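Local coordinates for protein ABC-type amino acid transport system, periplasmic component (Caldanaerobacter subterraneus subsp. tengcongensis MB4, PDB 4YMX) that binds arginine in the cleft between its two lobes and probably delivers it to the membrane part of an amino acid ABC transporter, at residues Asp46-Glu51 / Ala197-Lys202. Numbering follows the deposited sequence.
With ARG (arginine), chain C.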
# COMPACT_ATOMS: atom_id res chain seq x y z
N ASP A 46 -3.00 -0.37 -7.25
CA ASP A 46 -4.04 0.62 -7.05
C ASP A 46 -3.58 1.64 -6.02
O ASP A 46 -4.39 2.28 -5.36
CB ASP A 46 -5.30 -0.08 -6.52
CG ASP A 46 -5.06 -0.84 -5.21
OD1 ASP A 46 -3.89 -1.05 -4.80
OD2 ASP A 46 -6.05 -1.26 -4.59
N PHE A 47 -2.26 1.78 -5.87
CA PHE A 47 -1.68 2.39 -4.69
C PHE A 47 -0.54 3.34 -5.06
O PHE A 47 0.60 3.16 -4.62
CB PHE A 47 -1.15 1.27 -3.78
CG PHE A 47 -1.23 1.54 -2.29
CD1 PHE A 47 -0.08 1.52 -1.51
CD2 PHE A 47 -2.45 1.77 -1.67
CE1 PHE A 47 -0.14 1.72 -0.13
CE2 PHE A 47 -2.52 1.97 -0.30
CZ PHE A 47 -1.37 1.96 0.47
N PRO A 48 -0.85 4.36 -5.89
CA PRO A 48 0.19 5.35 -6.24
C PRO A 48 0.62 6.11 -4.99
O PRO A 48 -0.23 6.42 -4.16
CB PRO A 48 -0.55 6.29 -7.20
CG PRO A 48 -2.01 6.17 -6.79
CD PRO A 48 -2.17 4.73 -6.44
N PRO A 49 1.91 6.45 -4.86
CA PRO A 49 3.01 6.26 -5.81
C PRO A 49 3.82 4.98 -5.60
O PRO A 49 4.92 4.87 -6.18
CB PRO A 49 3.90 7.47 -5.51
CG PRO A 49 3.75 7.64 -4.04
CD PRO A 49 2.29 7.35 -3.76
N PHE A 50 3.31 4.03 -4.83
CA PHE A 50 4.02 2.77 -4.59
C PHE A 50 3.93 1.83 -5.76
O PHE A 50 4.93 1.27 -6.21
CB PHE A 50 3.49 2.10 -3.32
CG PHE A 50 3.75 2.90 -2.08
CD1 PHE A 50 4.92 2.72 -1.36
CD2 PHE A 50 2.85 3.87 -1.66
CE1 PHE A 50 5.19 3.48 -0.22
CE2 PHE A 50 3.11 4.63 -0.52
CZ PHE A 50 4.28 4.44 0.19
N GLU A 51 2.71 1.61 -6.25
CA GLU A 51 2.48 0.80 -7.44
C GLU A 51 1.18 1.23 -8.08
O GLU A 51 0.14 1.35 -7.41
CB GLU A 51 2.43 -0.69 -7.12
CG GLU A 51 1.52 -1.04 -5.96
CD GLU A 51 2.27 -1.11 -4.66
OE1 GLU A 51 3.50 -1.36 -4.73
OE2 GLU A 51 1.65 -0.94 -3.60
N ALA A 197 -3.48 8.85 -0.46
CA ALA A 197 -4.53 9.86 -0.53
C ALA A 197 -4.07 11.09 -1.31
O ALA A 197 -4.81 11.63 -2.13
CB ALA A 197 -5.00 10.25 0.87
N LYS A 198 -2.84 11.54 -1.05
CA LYS A 198 -2.34 12.72 -1.76
C LYS A 198 -2.29 12.47 -3.27
O LYS A 198 -2.64 13.34 -4.07
CB LYS A 198 -0.97 13.14 -1.23
CG LYS A 198 -0.97 13.64 0.21
CD LYS A 198 0.42 14.14 0.58
CE LYS A 198 0.47 14.69 1.99
NZ LYS A 198 1.86 15.09 2.35
N ALA A 199 -1.88 11.27 -3.66
CA ALA A 199 -1.82 10.94 -5.08
C ALA A 199 -3.21 10.97 -5.72
O ALA A 199 -3.39 11.58 -6.78
CB ALA A 199 -1.17 9.59 -5.27
N TYR A 200 -4.18 10.33 -5.09
CA TYR A 200 -5.54 10.33 -5.62
C TYR A 200 -6.15 11.73 -5.68
O TYR A 200 -6.90 12.04 -6.60
CB TYR A 200 -6.44 9.40 -4.80
CG TYR A 200 -6.40 7.95 -5.24
CD1 TYR A 200 -5.53 7.04 -4.64
CD2 TYR A 200 -7.24 7.48 -6.24
CE1 TYR A 200 -5.50 5.71 -5.03
CE2 TYR A 200 -7.21 6.15 -6.64
CZ TYR A 200 -6.34 5.27 -6.03
OH TYR A 200 -6.32 3.95 -6.42
N LEU A 201 -5.81 12.57 -4.70
CA LEU A 201 -6.41 13.90 -4.62
C LEU A 201 -5.85 14.87 -5.67
O LEU A 201 -6.37 15.97 -5.85
CB LEU A 201 -6.30 14.46 -3.20
CG LEU A 201 -7.52 14.16 -2.31
CD1 LEU A 201 -7.89 12.68 -2.31
CD2 LEU A 201 -7.30 14.66 -0.88
N LYS A 202 -4.80 14.46 -6.38
CA LYS A 202 -4.36 15.22 -7.56
C LYS A 202 -5.47 15.25 -8.61
O LYS A 202 -5.64 16.24 -9.32
CB LYS A 202 -3.06 14.65 -8.14
CG LYS A 202 -1.88 14.68 -7.17
CD LYS A 202 -0.57 14.27 -7.85
CE LYS A 202 -0.77 13.13 -8.84
NZ LYS A 202 -1.35 11.90 -8.22
N ARG C . -0.25 -0.53 4.43
CA ARG C . -1.60 -1.15 4.45
C ARG C . -1.51 -2.63 4.79
O ARG C . -0.42 -3.19 4.85
CB ARG C . -2.29 -0.96 3.10
CG ARG C . -1.49 -1.47 1.92
CD ARG C . -2.32 -1.51 0.65
NE ARG C . -1.48 -1.68 -0.52
CZ ARG C . -1.93 -1.75 -1.77
NH1 ARG C . -3.22 -1.67 -2.03
NH2 ARG C . -1.07 -1.90 -2.76
OXT ARG C . -2.53 -3.29 4.99
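Tyr200 and Asp46 join the two lobes of a type 2 periplasmic binding protein fold across the closed arginine cleft: the hydroxyl OH of Tyr200, on helix 194-201, donates to the backbone O of Asp46 at 2.8 Å. The acceptor lies at the ring edge, in the phenol plane, yet seen from Asp46 the donor stands 45° out of the carbonyl plane, with a C=O...OH angle of 125°. The side chains of Tyr200 and Pro48 cross at about a right angle, CE1 of the tyrosine lying 3.7 Å from Pro48 CD; the phenol ring also stacks on Phe179. One helical position earlier, the methyl CB of Ala199 meets Pro48 CG at 3.8 Å, a small apolar patch that continues the contact toward the cis peptide before Pro49.

The segment 46-51 also holds the ligand. The face of Phe47 lies under the guanidinium, with the ligand NE 3.4 Å above the ring plane and over its centre. Asp46 OD1 accepts from the ligand NH1, its CG being set between backbone N and carbonyl carbon (chi1 58°), while OD2 accepts from Val175 N of the opposite lobe. A leucine in place of Phe47 would probably cost the guanidinium its flat support and let it tilt. Phe50 and Glu51 both face Phe47 in a classic beta bulge, Phe47 O accepting from both their backbone N atoms; from this turn Glu51, bent at chi2, brings OE2 to 3.0 Å from the ligand NH2.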